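Local coordinates for protein inulin fructotransferase (PDB 2INV) that probably cleaves inulin by intramolecular fructosyl transfer, releasing di-fructose anhydride, and is built as a right-handed parallel beta-helix that assembles into a trimer, at residues A[30-36]-A[66-71]; A[173-179]-A[195-201]; A[313-317]-A[342-346]; A[333-337]-A[350-354]; A[360-366]-A[385-391]. All coordinates share one frame; numbering follows the deposited sequence.

Interaction 1. Residues A[30-36]-A[66-71]; sequences AQSDIGA and DYDLHT
Asp66 meets the helical segment through its backbone: the CG of Gln31 rests 4.0 Å from Asp66 O. At Tyr67 the contact becomes apolar. The CD1 of its ring is 3.6 Å from Ala30 CB, Gln31 N stands at the ring edge near its plane, and Ile34 CD1 approaches obliquely near CG; the hydroxyl hydrogen-bonds Pro63 O, outside this packing. Asp68 joins the backbones twice. Its N donates to Gln31 O (3.1 Å) from above the carbonyl plane, and its O receives Ile34 N at 2.9 Å, while its carboxylate forms a salt bridge with Arg114. Leu69 then packs CD1 against Ile34 CG2, 3.8 Å away, with its CG next to the CA of Gly35. A side chain at Gly35 would probably clash with Thr71 O, so this close approach relies on the glycine. Asp33 binds the loop that follows the strand, at His70 and Thr71. With its CG anti to the backbone N (chi1 -163°), its carboxylate swings over that loop: OD1 accepts His70 N from above the carboxylate plane (3.0 Å) and Thr71 N on its syn side (3.0 Å), and OD2 uses its syn lone pair for Thr71 OG1 at 2.7 Å. Three donors thus fix the carboxylate's rotation, and weak bonds from the N atoms of Gly35 and Ala36 add to the grip on OD1. Ile34 also reaches Ile62 and Ile113 on adjoining strands. A helix laid over the first coils in this way is consistent with the N-terminal cap of a right-handed parallel beta-helix, where it probably covers the end of the apolar core.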
# COMPACT_ATOMS: atom_id res chain seq x y z
N ALA A 30 2.04 -34.32 -5.34
CA ALA A 30 1.44 -33.06 -4.93
C ALA A 30 -0.03 -33.08 -5.35
O ALA A 30 -0.88 -32.49 -4.68
CB ALA A 30 2.16 -31.89 -5.58
N GLN A 31 -0.32 -33.75 -6.46
CA GLN A 31 -1.69 -33.83 -6.96
C GLN A 31 -2.63 -34.61 -6.03
O GLN A 31 -3.76 -34.20 -5.81
CB GLN A 31 -1.73 -34.47 -8.35
CG GLN A 31 -1.17 -33.60 -9.47
CD GLN A 31 -1.46 -34.16 -10.84
OE1 GLN A 31 -2.60 -34.51 -11.16
NE2 GLN A 31 -0.42 -34.26 -11.67
N SER A 32 -2.15 -35.73 -5.49
CA SER A 32 -2.98 -36.55 -4.61
C SER A 32 -2.96 -36.06 -3.15
O SER A 32 -3.98 -36.11 -2.47
CB SER A 32 -2.57 -38.02 -4.68
OG SER A 32 -1.32 -38.26 -4.06
N ASP A 33 -1.80 -35.61 -2.67
CA ASP A 33 -1.70 -35.08 -1.31
C ASP A 33 -0.48 -34.18 -1.18
O ASP A 33 0.58 -34.60 -0.72
CB ASP A 33 -1.60 -36.20 -0.28
CG ASP A 33 -1.91 -35.72 1.13
OD1 ASP A 33 -2.08 -34.49 1.32
OD2 ASP A 33 -1.99 -36.56 2.06
N ILE A 34 -0.63 -32.93 -1.60
CA ILE A 34 0.46 -31.97 -1.52
C ILE A 34 0.83 -31.75 -0.06
O ILE A 34 1.92 -31.31 0.25
CB ILE A 34 0.07 -30.61 -2.18
CG1 ILE A 34 1.31 -29.71 -2.27
CG2 ILE A 34 -1.03 -29.94 -1.37
CD1 ILE A 34 1.15 -28.54 -3.20
N GLY A 35 -0.10 -32.08 0.82
CA GLY A 35 0.15 -31.93 2.25
C GLY A 35 1.25 -32.89 2.65
O GLY A 35 2.20 -32.51 3.33
N ALA A 36 1.13 -34.14 2.21
CA ALA A 36 2.12 -35.16 2.51
C ALA A 36 3.48 -34.77 1.94
O ALA A 36 4.51 -34.95 2.59
CB ALA A 36 1.68 -36.51 1.93
N ASP A 66 -3.59 -27.99 -10.13
CA ASP A 66 -4.64 -28.46 -9.23
C ASP A 66 -4.03 -29.49 -8.27
O ASP A 66 -3.60 -30.56 -8.70
CB ASP A 66 -5.79 -29.10 -10.01
CG ASP A 66 -6.57 -28.10 -10.84
OD1 ASP A 66 -6.72 -26.94 -10.39
OD2 ASP A 66 -7.06 -28.46 -11.93
N TYR A 67 -3.99 -29.16 -6.98
CA TYR A 67 -3.42 -30.06 -5.98
C TYR A 67 -4.37 -30.30 -4.80
O TYR A 67 -4.92 -29.36 -4.23
CB TYR A 67 -2.12 -29.47 -5.42
CG TYR A 67 -1.16 -28.98 -6.47
CD1 TYR A 67 -0.33 -29.87 -7.15
CD2 TYR A 67 -1.07 -27.63 -6.79
CE1 TYR A 67 0.56 -29.42 -8.13
CE2 TYR A 67 -0.19 -27.17 -7.76
CZ TYR A 67 0.62 -28.07 -8.43
OH TYR A 67 1.49 -27.62 -9.39
N ASP A 68 -4.56 -31.57 -4.45
CA ASP A 68 -5.42 -31.97 -3.33
C ASP A 68 -4.61 -32.05 -2.03
O ASP A 68 -3.53 -32.64 -2.02
CB ASP A 68 -6.03 -33.35 -3.57
CG ASP A 68 -7.25 -33.32 -4.48
OD1 ASP A 68 -7.61 -32.24 -4.98
OD2 ASP A 68 -7.86 -34.40 -4.67
N LEU A 69 -5.13 -31.48 -0.95
CA LEU A 69 -4.44 -31.56 0.32
C LEU A 69 -5.30 -32.33 1.32
O LEU A 69 -6.35 -31.83 1.76
CB LEU A 69 -4.12 -30.16 0.89
CG LEU A 69 -3.23 -30.15 2.14
CD1 LEU A 69 -2.30 -28.96 2.09
CD2 LEU A 69 -4.07 -30.14 3.41
N HIS A 70 -4.87 -33.54 1.65
CA HIS A 70 -5.59 -34.36 2.60
C HIS A 70 -4.87 -34.27 3.95
O HIS A 70 -5.51 -34.22 5.00
CB HIS A 70 -5.64 -35.82 2.11
CG HIS A 70 -6.63 -36.08 1.02
ND1 HIS A 70 -7.96 -36.36 1.26
CD2 HIS A 70 -6.49 -36.12 -0.33
CE1 HIS A 70 -8.58 -36.57 0.12
NE2 HIS A 70 -7.71 -36.43 -0.86
N THR A 71 -3.53 -34.22 3.93
CA THR A 71 -2.73 -34.15 5.15
C THR A 71 -2.28 -32.75 5.58
O THR A 71 -1.60 -32.04 4.84
CB THR A 71 -1.46 -35.01 5.03
OG1 THR A 71 -1.82 -36.36 4.71
CG2 THR A 71 -0.69 -35.02 6.35

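Interaction 2. Residues A[173-179]-A[195-201]; sequences FHITGMG and LRVNDNM
Leu195 CD1 lies 3.5 Å from Phe173 CB and reaches on toward Ile175 CG1, whose neighbour across the strands is Val197; Phe140 and Leu187 continue this core. Parallel bonds run alongside, Ile175 N giving a nearly axial one to Arg196 O (2.7 Å). Ile175 O takes two donors from opposite faces of its plane, Asn198 N and Asn200 ND2 (2.9 Å). The Asn200 amide, which holds that oxygen close to its own plane, accepts Met178 N through OD1 (2.9 Å), and its ND2 also bonds Asn223 OD1, consistent with the asparagine ladders of parallel beta-helices. Cut back to alanine, Asn200 would probably leave Met178 N without its acceptor, Ile175 O with one donor fewer and Asn223 without this partner. Thr176 OG1, anti to the backbone N (chi1 -176°), donates to Asn198 O at 2.8 Å, and a water joins it to Asp199 OD2. Further along this face the Arg196 guanidinium stacks on the His174 ring, centres 4.2 Å apart and planes 23° apart, while Thr176 CG2 lies over the rim of the opposite face. Arg196 NH1 salt-bridges Asp199 OD1 of the third subunit, and Asp199 of this chain does likewise with Arg196 of the second.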
# COMPACT_ATOMS: atom_id res chain seq x y z
N PHE A 173 6.17 -12.08 10.25
CA PHE A 173 5.57 -12.95 9.25
C PHE A 173 5.09 -12.09 8.10
O PHE A 173 4.80 -10.90 8.29
CB PHE A 173 4.42 -13.76 9.85
CG PHE A 173 4.87 -15.06 10.49
CD1 PHE A 173 6.14 -15.18 11.03
CD2 PHE A 173 4.01 -16.14 10.57
CE1 PHE A 173 6.56 -16.36 11.64
CE2 PHE A 173 4.41 -17.33 11.18
CZ PHE A 173 5.69 -17.44 11.72
N HIS A 174 5.01 -12.68 6.91
CA HIS A 174 4.58 -11.97 5.71
C HIS A 174 3.61 -12.85 4.93
O HIS A 174 3.93 -13.98 4.55
CB HIS A 174 5.80 -11.64 4.86
CG HIS A 174 5.56 -10.59 3.82
ND1 HIS A 174 4.34 -9.97 3.64
CD2 HIS A 174 6.41 -10.01 2.93
CE1 HIS A 174 4.45 -9.06 2.69
NE2 HIS A 174 5.69 -9.06 2.25
N ILE A 175 2.41 -12.31 4.70
CA ILE A 175 1.36 -13.02 3.97
C ILE A 175 0.92 -12.14 2.81
O ILE A 175 0.10 -11.24 3.00
CB ILE A 175 0.12 -13.25 4.87
CG1 ILE A 175 0.50 -14.02 6.14
CG2 ILE A 175 -0.96 -13.99 4.08
CD1 ILE A 175 1.04 -15.42 5.88
N THR A 176 1.45 -12.38 1.61
CA THR A 176 1.06 -11.54 0.48
C THR A 176 0.75 -12.25 -0.84
O THR A 176 1.19 -13.37 -1.08
CB THR A 176 2.12 -10.44 0.24
OG1 THR A 176 1.68 -9.58 -0.82
CG2 THR A 176 3.46 -11.07 -0.14
N GLY A 177 -0.03 -11.58 -1.67
CA GLY A 177 -0.43 -12.08 -2.98
C GLY A 177 -1.24 -13.36 -2.99
O GLY A 177 -1.37 -14.02 -4.02
N MSE A 178 -1.84 -13.70 -1.86
CA MSE A 178 -2.61 -14.93 -1.75
C MSE A 178 -4.05 -14.89 -2.24
O MSE A 178 -4.63 -13.82 -2.50
CB MSE A 178 -2.60 -15.43 -0.31
CG MSE A 178 -1.21 -15.59 0.28
SE MSE A 178 -0.50 -17.37 0.09
CE MSE A 178 -2.09 -18.35 0.60
N GLY A 179 -4.62 -16.09 -2.35
CA GLY A 179 -5.99 -16.25 -2.79
C GLY A 179 -6.62 -17.27 -1.86
O GLY A 179 -6.19 -18.42 -1.80
N LEU A 195 3.67 -8.34 11.94
CA LEU A 195 3.07 -9.15 10.90
C LEU A 195 2.61 -8.29 9.74
O LEU A 195 2.22 -7.13 9.91
CB LEU A 195 1.85 -9.92 11.42
CG LEU A 195 0.94 -10.51 10.33
CD1 LEU A 195 1.63 -11.69 9.67
CD2 LEU A 195 -0.38 -10.94 10.94
N ARG A 196 2.65 -8.88 8.56
CA ARG A 196 2.19 -8.17 7.40
C ARG A 196 1.28 -9.03 6.56
O ARG A 196 1.64 -10.12 6.12
CB ARG A 196 3.34 -7.69 6.56
CG ARG A 196 3.61 -6.23 6.76
CD ARG A 196 4.80 -5.86 5.97
NE ARG A 196 5.93 -6.67 6.40
CZ ARG A 196 7.00 -6.90 5.64
NH1 ARG A 196 7.07 -6.39 4.42
NH2 ARG A 196 8.00 -7.63 6.12
N VAL A 197 0.08 -8.50 6.37
CA VAL A 197 -0.96 -9.12 5.60
C VAL A 197 -1.31 -8.03 4.60
O VAL A 197 -2.03 -7.09 4.93
CB VAL A 197 -2.14 -9.44 6.53
CG1 VAL A 197 -3.30 -10.00 5.75
CG2 VAL A 197 -1.71 -10.43 7.61
N ASN A 198 -0.79 -8.15 3.39
CA ASN A 198 -1.02 -7.14 2.35
C ASN A 198 -1.12 -7.72 0.94
O ASN A 198 -0.50 -8.74 0.64
CB ASN A 198 0.12 -6.12 2.38
CG ASN A 198 1.41 -6.70 1.83
OD1 ASN A 198 1.98 -7.63 2.41
ND2 ASN A 198 1.88 -6.16 0.70
N ASP A 199 -1.89 -7.05 0.09
CA ASP A 199 -2.06 -7.44 -1.30
C ASP A 199 -2.66 -8.85 -1.47
O ASP A 199 -2.20 -9.62 -2.31
CB ASP A 199 -0.70 -7.38 -2.01
CG ASP A 199 -0.83 -7.10 -3.50
OD1 ASP A 199 -1.89 -6.60 -3.93
OD2 ASP A 199 0.14 -7.38 -4.24
N ASN A 200 -3.68 -9.18 -0.68
CA ASN A 200 -4.32 -10.49 -0.78
C ASN A 200 -5.79 -10.42 -1.17
O ASN A 200 -6.42 -9.36 -1.06
CB ASN A 200 -4.23 -11.27 0.54
CG ASN A 200 -2.83 -11.33 1.10
OD1 ASN A 200 -2.04 -12.29 0.62
ND2 ASN A 200 -2.46 -10.53 1.96
N MSE A 201 -6.32 -11.56 -1.61
CA MSE A 201 -7.72 -11.70 -1.99
C MSE A 201 -8.31 -12.80 -1.13
O MSE A 201 -8.09 -13.99 -1.39
CB MSE A 201 -7.83 -12.07 -3.47
CG MSE A 201 -9.23 -12.48 -3.92
SE MSE A 201 -10.54 -11.11 -3.64
CE MSE A 201 -10.15 -10.02 -5.17
O HOH W 1 6.48 -8.83 8.18
O HOH W 2 2.18 -9.07 -3.40
O HOH W 3 -3.67 -11.76 -4.36

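Interaction 3. Residues A[313-317]-A[342-346]; sequences LDDLY and NIAPA
Asp315 and Ala344 exchange two hydrogen bonds that tie one loop to the other. The backbone N of Asp315 donates to Ala344 O at 2.7 Å, and Ala344 N returns a straighter bond to Asp315 OD2 at 2.8 Å, arriving on the anti side of that oxygen, close to the carboxylate plane. With CG set beside its own backbone N (chi1 -70°), Asp315 can answer both polar groups of the same residue. A water adds a second donor to OD2 and links it to Asn342 O, 3.0 Å from the water oxygen.

Within 313-317, the carboxylate of Asp314 folds back on its own chain: OD1 accepts Leu316 N at 2.7 Å, making an Asx turn, inside a type I turn running from Asp314 to Tyr317. This curl presents the Asp315 N-H outward to Ala344.

Apolar contacts are slighter. Asp314 CB meets Ala344 CB at 3.5 Å and lies against Pro345 CD; Leu316 CD1 brushes the same proline carbon at 4.1 Å. A cis peptide precedes Pro345, and Ile343 CG2 sits over the carboxylate of Asp315.

The other oxygen of Asp315, OD1, is shared by a salt bridge from Arg298 and a hydrogen bond from Tyr336 OH. So many donors round one buried carboxylate would probably keep it ionised, and they make it the polar centre fastening both loops to the body of the fold.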
# COMPACT_ATOMS: atom_id res chain seq x y z
N LEU A 313 -28.15 -8.25 14.54
CA LEU A 313 -28.08 -6.91 15.12
C LEU A 313 -29.12 -6.00 14.50
O LEU A 313 -29.48 -6.15 13.33
CB LEU A 313 -26.69 -6.33 14.92
CG LEU A 313 -25.57 -7.06 15.67
CD1 LEU A 313 -24.24 -6.37 15.42
CD2 LEU A 313 -25.89 -7.07 17.16
N ASP A 314 -29.63 -5.05 15.29
CA ASP A 314 -30.61 -4.12 14.74
C ASP A 314 -29.91 -2.82 14.36
O ASP A 314 -28.71 -2.65 14.61
CB ASP A 314 -31.78 -3.86 15.71
CG ASP A 314 -31.36 -3.18 17.01
OD1 ASP A 314 -30.54 -2.24 16.99
OD2 ASP A 314 -31.90 -3.58 18.08
N ASP A 315 -30.65 -1.93 13.72
CA ASP A 315 -30.08 -0.66 13.25
C ASP A 315 -29.77 0.37 14.32
O ASP A 315 -29.39 1.49 14.01
CB ASP A 315 -31.01 -0.06 12.21
CG ASP A 315 -30.98 -0.85 10.91
OD1 ASP A 315 -30.07 -0.61 10.09
OD2 ASP A 315 -31.86 -1.72 10.72
N LEU A 316 -29.93 -0.00 15.58
CA LEU A 316 -29.62 0.93 16.65
C LEU A 316 -28.23 0.58 17.19
O LEU A 316 -27.64 1.34 17.96
CB LEU A 316 -30.69 0.89 17.75
CG LEU A 316 -32.03 1.49 17.31
CD1 LEU A 316 -33.08 1.29 18.39
CD2 LEU A 316 -31.86 2.98 17.02
N TYR A 317 -27.69 -0.56 16.74
CA TYR A 317 -26.35 -1.00 17.13
C TYR A 317 -25.38 0.01 16.52
O TYR A 317 -24.33 0.31 17.10
CB TYR A 317 -26.04 -2.39 16.55
CG TYR A 317 -24.76 -3.03 17.06
CD1 TYR A 317 -24.71 -3.63 18.31
CD2 TYR A 317 -23.60 -3.04 16.28
CE1 TYR A 317 -23.54 -4.25 18.78
CE2 TYR A 317 -22.42 -3.64 16.74
CZ TYR A 317 -22.40 -4.25 17.99
OH TYR A 317 -21.26 -4.86 18.45
N ASN A 342 -36.72 -2.70 6.05
CA ASN A 342 -35.73 -3.66 6.48
C ASN A 342 -35.04 -3.11 7.71
O ASN A 342 -34.18 -3.77 8.31
CB ASN A 342 -34.72 -3.93 5.37
CG ASN A 342 -35.33 -4.70 4.23
OD1 ASN A 342 -36.00 -5.72 4.42
ND2 ASN A 342 -35.12 -4.22 3.02
N ILE A 343 -35.47 -1.92 8.12
CA ILE A 343 -34.90 -1.27 9.27
C ILE A 343 -35.43 -1.77 10.61
O ILE A 343 -36.62 -1.68 10.93
CB ILE A 343 -35.07 0.25 9.14
CG1 ILE A 343 -34.30 0.72 7.89
CG2 ILE A 343 -34.56 0.96 10.38
CD1 ILE A 343 -34.47 2.17 7.54
N ALA A 344 -34.49 -2.28 11.39
CA ALA A 344 -34.73 -2.85 12.70
C ALA A 344 -34.41 -1.85 13.82
O ALA A 344 -33.28 -1.34 13.88
CB ALA A 344 -33.88 -4.08 12.88
N PRO A 345 -35.38 -1.52 14.66
CA PRO A 345 -36.80 -1.82 14.88
C PRO A 345 -37.73 -0.94 14.03
O PRO A 345 -37.37 0.19 13.66
CB PRO A 345 -36.97 -1.49 16.35
CG PRO A 345 -35.75 -2.08 16.92
CD PRO A 345 -34.67 -1.54 15.96
N ALA A 346 -38.89 -1.48 13.70
CA ALA A 346 -39.84 -0.77 12.88
C ALA A 346 -40.05 0.61 13.48
O ALA A 346 -40.32 0.76 14.69
CB ALA A 346 -41.15 -1.52 12.85
O HOH W 4 -31.21 -3.42 8.54

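Interaction 4. Residues A[333-337]-A[350-354]; sequences LFAYN and PTQIL
Gln352 enters between two aromatic side chains, Phe334 and Tyr336. Its CB is 4.1 Å from Phe334 CD2. The chain bends at chi2 (-45°), turning the amide toward the strand, where CD comes near Tyr336 CB. At the tip the two amide atoms part: OE1 sits 3.7 Å from Phe334 CD2, and NE2 lies 3.5 Å from Tyr336 CB, close also to CG and CD2 of that ring. The amide is steeply inclined to both rings, 74° from the Phe334 plane and 79° from that of Tyr336. Within this apolar setting NE2 finds a polar partner in Ser374 OG.

The rings have a further neighbour each. Phe334 CZ presses on Ile353 CD1 at 3.4 Å, the two side chains crossing at about a right angle. Tyr336 sets its far end against Pro350, with CZ 3.4 Å from Pro350 CB, and its hydroxyl keeps its bond to Asp315. No hydrogen bond joins the two segments; what they share directly is side-chain packing. The end of strand 328-337 and the corner at Gln352 belong to different walls, and side chains meeting across from them form the filled interior of a parallel beta-helix coil.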
# COMPACT_ATOMS: atom_id res chain seq x y z
N LEU A 333 -16.97 9.11 5.50
CA LEU A 333 -18.18 9.38 4.71
C LEU A 333 -19.13 8.19 4.83
O LEU A 333 -18.79 7.08 4.42
CB LEU A 333 -17.83 9.62 3.23
CG LEU A 333 -18.91 10.30 2.36
CD1 LEU A 333 -18.34 10.60 0.98
CD2 LEU A 333 -20.14 9.41 2.25
N PHE A 334 -20.30 8.43 5.41
CA PHE A 334 -21.30 7.38 5.59
C PHE A 334 -22.41 7.45 4.55
O PHE A 334 -23.14 8.43 4.48
CB PHE A 334 -21.95 7.46 6.98
CG PHE A 334 -21.00 7.22 8.13
CD1 PHE A 334 -20.08 8.19 8.51
CD2 PHE A 334 -21.05 6.02 8.83
CE1 PHE A 334 -19.22 7.98 9.58
CE2 PHE A 334 -20.19 5.80 9.91
CZ PHE A 334 -19.28 6.78 10.29
N ALA A 335 -22.54 6.39 3.75
CA ALA A 335 -23.58 6.32 2.72
C ALA A 335 -24.50 5.17 3.12
O ALA A 335 -24.16 4.00 2.97
CB ALA A 335 -22.95 6.04 1.36
N TYR A 336 -25.67 5.52 3.64
CA TYR A 336 -26.63 4.53 4.10
C TYR A 336 -27.90 4.48 3.26
O TYR A 336 -28.67 5.45 3.20
CB TYR A 336 -26.93 4.81 5.58
CG TYR A 336 -27.89 3.87 6.24
CD1 TYR A 336 -29.26 3.94 5.98
CD2 TYR A 336 -27.45 2.93 7.17
CE1 TYR A 336 -30.16 3.09 6.61
CE2 TYR A 336 -28.35 2.08 7.81
CZ TYR A 336 -29.70 2.17 7.53
OH TYR A 336 -30.59 1.34 8.16
N ASN A 337 -28.12 3.33 2.62
CA ASN A 337 -29.30 3.13 1.78
C ASN A 337 -29.95 1.80 2.16
O ASN A 337 -29.50 0.72 1.73
CB ASN A 337 -28.90 3.09 0.30
CG ASN A 337 -30.08 3.20 -0.62
OD1 ASN A 337 -29.93 3.15 -1.84
ND2 ASN A 337 -31.26 3.37 -0.05
N PRO A 350 -32.09 4.82 11.85
CA PRO A 350 -30.79 4.16 11.78
C PRO A 350 -29.72 5.01 12.47
O PRO A 350 -29.72 6.24 12.34
CB PRO A 350 -30.57 4.02 10.28
CG PRO A 350 -31.94 3.66 9.82
CD PRO A 350 -32.85 4.60 10.60
N THR A 351 -28.82 4.36 13.19
CA THR A 351 -27.73 5.06 13.87
C THR A 351 -26.44 4.87 13.11
O THR A 351 -25.98 3.75 12.93
CB THR A 351 -27.53 4.54 15.31
OG1 THR A 351 -28.70 4.78 16.09
CG2 THR A 351 -26.33 5.22 15.96
N GLN A 352 -25.85 5.97 12.63
CA GLN A 352 -24.60 5.87 11.90
C GLN A 352 -23.47 5.58 12.88
O GLN A 352 -22.75 4.59 12.74
CB GLN A 352 -24.30 7.16 11.14
CG GLN A 352 -25.28 7.47 9.99
CD GLN A 352 -25.58 6.28 9.11
OE1 GLN A 352 -24.67 5.59 8.62
NE2 GLN A 352 -26.87 6.03 8.89
N ILE A 353 -23.32 6.44 13.88
CA ILE A 353 -22.27 6.25 14.86
C ILE A 353 -22.81 6.15 16.29
O ILE A 353 -23.49 7.05 16.78
CB ILE A 353 -21.22 7.38 14.80
CG1 ILE A 353 -20.51 7.33 13.45
CG2 ILE A 353 -20.21 7.22 15.93
CD1 ILE A 353 -19.61 8.52 13.18
N LEU A 354 -22.52 5.03 16.94
CA LEU A 354 -22.95 4.81 18.31
C LEU A 354 -21.77 4.68 19.24
O LEU A 354 -20.88 3.83 19.05
CB LEU A 354 -23.82 3.56 18.43
CG LEU A 354 -24.15 3.17 19.88
CD1 LEU A 354 -25.00 4.26 20.52
CD2 LEU A 354 -24.89 1.84 19.90

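Interaction 5. Residues A[360-366]-A[385-391]; sequences ANVVALN and HSKVLDS
Val362 and Lys387 stand on one face of the paired strands and cross obliquely, Val362 CG2 lying 4.1 Å from Lys387 CG. Beyond them on that face Ala364 CB meets Leu389 CB at 3.8 Å. Val363 and Val388 are paired in register, both on the other face. Between the faces the backbones are bonded in a ladder: Val363 N reaches Lys387 O at 2.7 Å in an almost straight bond, and Leu389 N returns to Val363 O at 2.8 Å.

At the far end Ser391 turns its hydroxyl back into the ladder, OG lying anti to the carbonyl carbon (chi1 -65°). It donates to Leu389 O at 3.0 Å from above the carbonyl plane, while Leu365 N approaches that oxygen from the opposite face. The same OG accepts a weak bond from Asn366 ND2 (3.3 Å), whose amide also donates to Ile329 O. A valine in place of Ser391 would probably leave Leu389 O with one donor fewer and deprive the Asn366 amide of one of its acceptors. At the near end a water takes bonds from Asn361 N and ND2 and lies 2.7 Å from Ser386 OG, bridging the incoming turns; Asn361 ND2 also donates to Gly324 O.

Strand 328-337 pairs with the other edge of 362-364, and strand 405-407 with the other edge of 387-389. Val363 and Val388 point to the interior lined by strands 351-357 and 375-379, whereas Val362, Ala364, Lys387 and Leu389 pack on the third subunit, where Lys387 NZ bonds Pro410 O.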
# COMPACT_ATOMS: atom_id res chain seq x y z
N ALA A 360 -14.30 10.41 26.81
CA ALA A 360 -13.55 11.25 25.89
C ALA A 360 -13.57 10.93 24.40
O ALA A 360 -12.73 11.44 23.66
CB ALA A 360 -12.12 11.31 26.35
N ASN A 361 -14.52 10.13 23.93
CA ASN A 361 -14.51 9.85 22.51
C ASN A 361 -14.83 11.11 21.73
O ASN A 361 -15.63 11.94 22.17
CB ASN A 361 -15.46 8.71 22.18
CG ASN A 361 -14.95 7.39 22.71
OD1 ASN A 361 -13.98 6.83 22.19
ND2 ASN A 361 -15.59 6.88 23.76
N VAL A 362 -14.15 11.27 20.60
CA VAL A 362 -14.32 12.45 19.76
C VAL A 362 -14.81 12.07 18.37
O VAL A 362 -14.20 11.23 17.70
CB VAL A 362 -12.98 13.20 19.65
CG1 VAL A 362 -13.12 14.40 18.74
CG2 VAL A 362 -12.53 13.63 21.04
N VAL A 363 -15.91 12.68 17.96
CA VAL A 363 -16.49 12.42 16.65
C VAL A 363 -16.60 13.73 15.88
O VAL A 363 -17.46 14.56 16.17
CB VAL A 363 -17.87 11.77 16.82
CG1 VAL A 363 -18.52 11.55 15.48
CG2 VAL A 363 -17.73 10.44 17.56
N ALA A 364 -15.72 13.90 14.90
CA ALA A 364 -15.70 15.12 14.09
C ALA A 364 -15.63 14.90 12.59
O ALA A 364 -15.05 13.92 12.11
CB ALA A 364 -14.55 16.00 14.54
N LEU A 365 -16.22 15.84 11.85
CA LEU A 365 -16.26 15.84 10.39
C LEU A 365 -16.58 14.48 9.78
O LEU A 365 -15.72 13.83 9.17
CB LEU A 365 -14.94 16.36 9.82
CG LEU A 365 -14.98 16.67 8.32
CD1 LEU A 365 -16.11 17.65 8.04
CD2 LEU A 365 -13.65 17.25 7.88
N ASN A 366 -17.83 14.07 9.93
CA ASN A 366 -18.34 12.81 9.39
C ASN A 366 -19.59 13.15 8.60
O ASN A 366 -20.60 13.59 9.16
CB ASN A 366 -18.68 11.85 10.53
CG ASN A 366 -17.45 11.31 11.23
OD1 ASN A 366 -16.74 10.45 10.69
ND2 ASN A 366 -17.18 11.81 12.43
N HIS A 385 -17.97 12.84 28.79
CA HIS A 385 -17.07 13.79 28.17
C HIS A 385 -16.78 13.60 26.67
O HIS A 385 -15.68 13.90 26.20
CB HIS A 385 -15.79 13.81 29.00
CG HIS A 385 -16.05 13.77 30.48
ND1 HIS A 385 -17.05 14.50 31.08
CD2 HIS A 385 -15.46 13.05 31.47
CE1 HIS A 385 -17.07 14.23 32.37
NE2 HIS A 385 -16.12 13.36 32.63
N SER A 386 -17.78 13.13 25.92
CA SER A 386 -17.65 12.91 24.47
C SER A 386 -17.70 14.26 23.74
O SER A 386 -18.15 15.25 24.31
CB SER A 386 -18.79 12.03 23.94
OG SER A 386 -18.93 10.84 24.69
N LYS A 387 -17.22 14.28 22.50
CA LYS A 387 -17.22 15.50 21.69
C LYS A 387 -17.74 15.21 20.29
O LYS A 387 -17.25 14.29 19.62
CB LYS A 387 -15.80 16.06 21.54
CG LYS A 387 -15.05 16.30 22.83
CD LYS A 387 -15.34 17.67 23.41
CE LYS A 387 -14.36 17.98 24.53
NZ LYS A 387 -14.74 19.20 25.27
N VAL A 388 -18.72 15.98 19.84
CA VAL A 388 -19.25 15.77 18.50
C VAL A 388 -19.22 17.08 17.72
O VAL A 388 -19.92 18.05 18.07
CB VAL A 388 -20.69 15.22 18.54
CG1 VAL A 388 -21.16 14.87 17.14
CG2 VAL A 388 -20.73 13.98 19.43
N LEU A 389 -18.38 17.11 16.69
CA LEU A 389 -18.20 18.29 15.85
C LEU A 389 -18.49 18.01 14.39
O LEU A 389 -18.07 16.97 13.85
CB LEU A 389 -16.76 18.79 15.90
CG LEU A 389 -15.94 18.81 17.18
CD1 LEU A 389 -14.53 19.27 16.84
CD2 LEU A 389 -16.57 19.74 18.18
N ASP A 390 -19.18 18.94 13.75
CA ASP A 390 -19.46 18.82 12.33
C ASP A 390 -19.79 17.42 11.85
O ASP A 390 -19.20 16.92 10.89
CB ASP A 390 -18.26 19.38 11.57
CG ASP A 390 -17.82 20.73 12.12
OD1 ASP A 390 -18.71 21.53 12.48
OD2 ASP A 390 -16.60 21.00 12.18
N SER A 391 -20.75 16.78 12.52
CA SER A 391 -21.16 15.43 12.15
C SER A 391 -22.68 15.36 12.09
O SER A 391 -23.27 14.27 12.20
CB SER A 391 -20.62 14.41 13.14
OG SER A 391 -19.20 14.35 13.08
O HOH W 5 -17.07 8.89 25.10

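In the fold
The contacts follow the beta-helix from the helix at its N-terminal end toward its C-terminal coils. Interaction 1 closes first, on helix 30-48 and strand 65-69; interaction 2 follows with centres 22 Å away, in the middle coils where subunits meet. Interactions 3 and 4 alternate along the chain and touch, their centres 12 Å apart, through Asp315 with Tyr336 and Thr351, so a loop pair is fastened to the core packing beside it. Interaction 5 comes last, 15 Å from interaction 4 between centres and 53 Å from interaction 1; Ile353 joins it to interaction 4 by packing on Val363. Interactions 2 and 5 both reach the third subunit, so the trimer contacts extend along the solenoid.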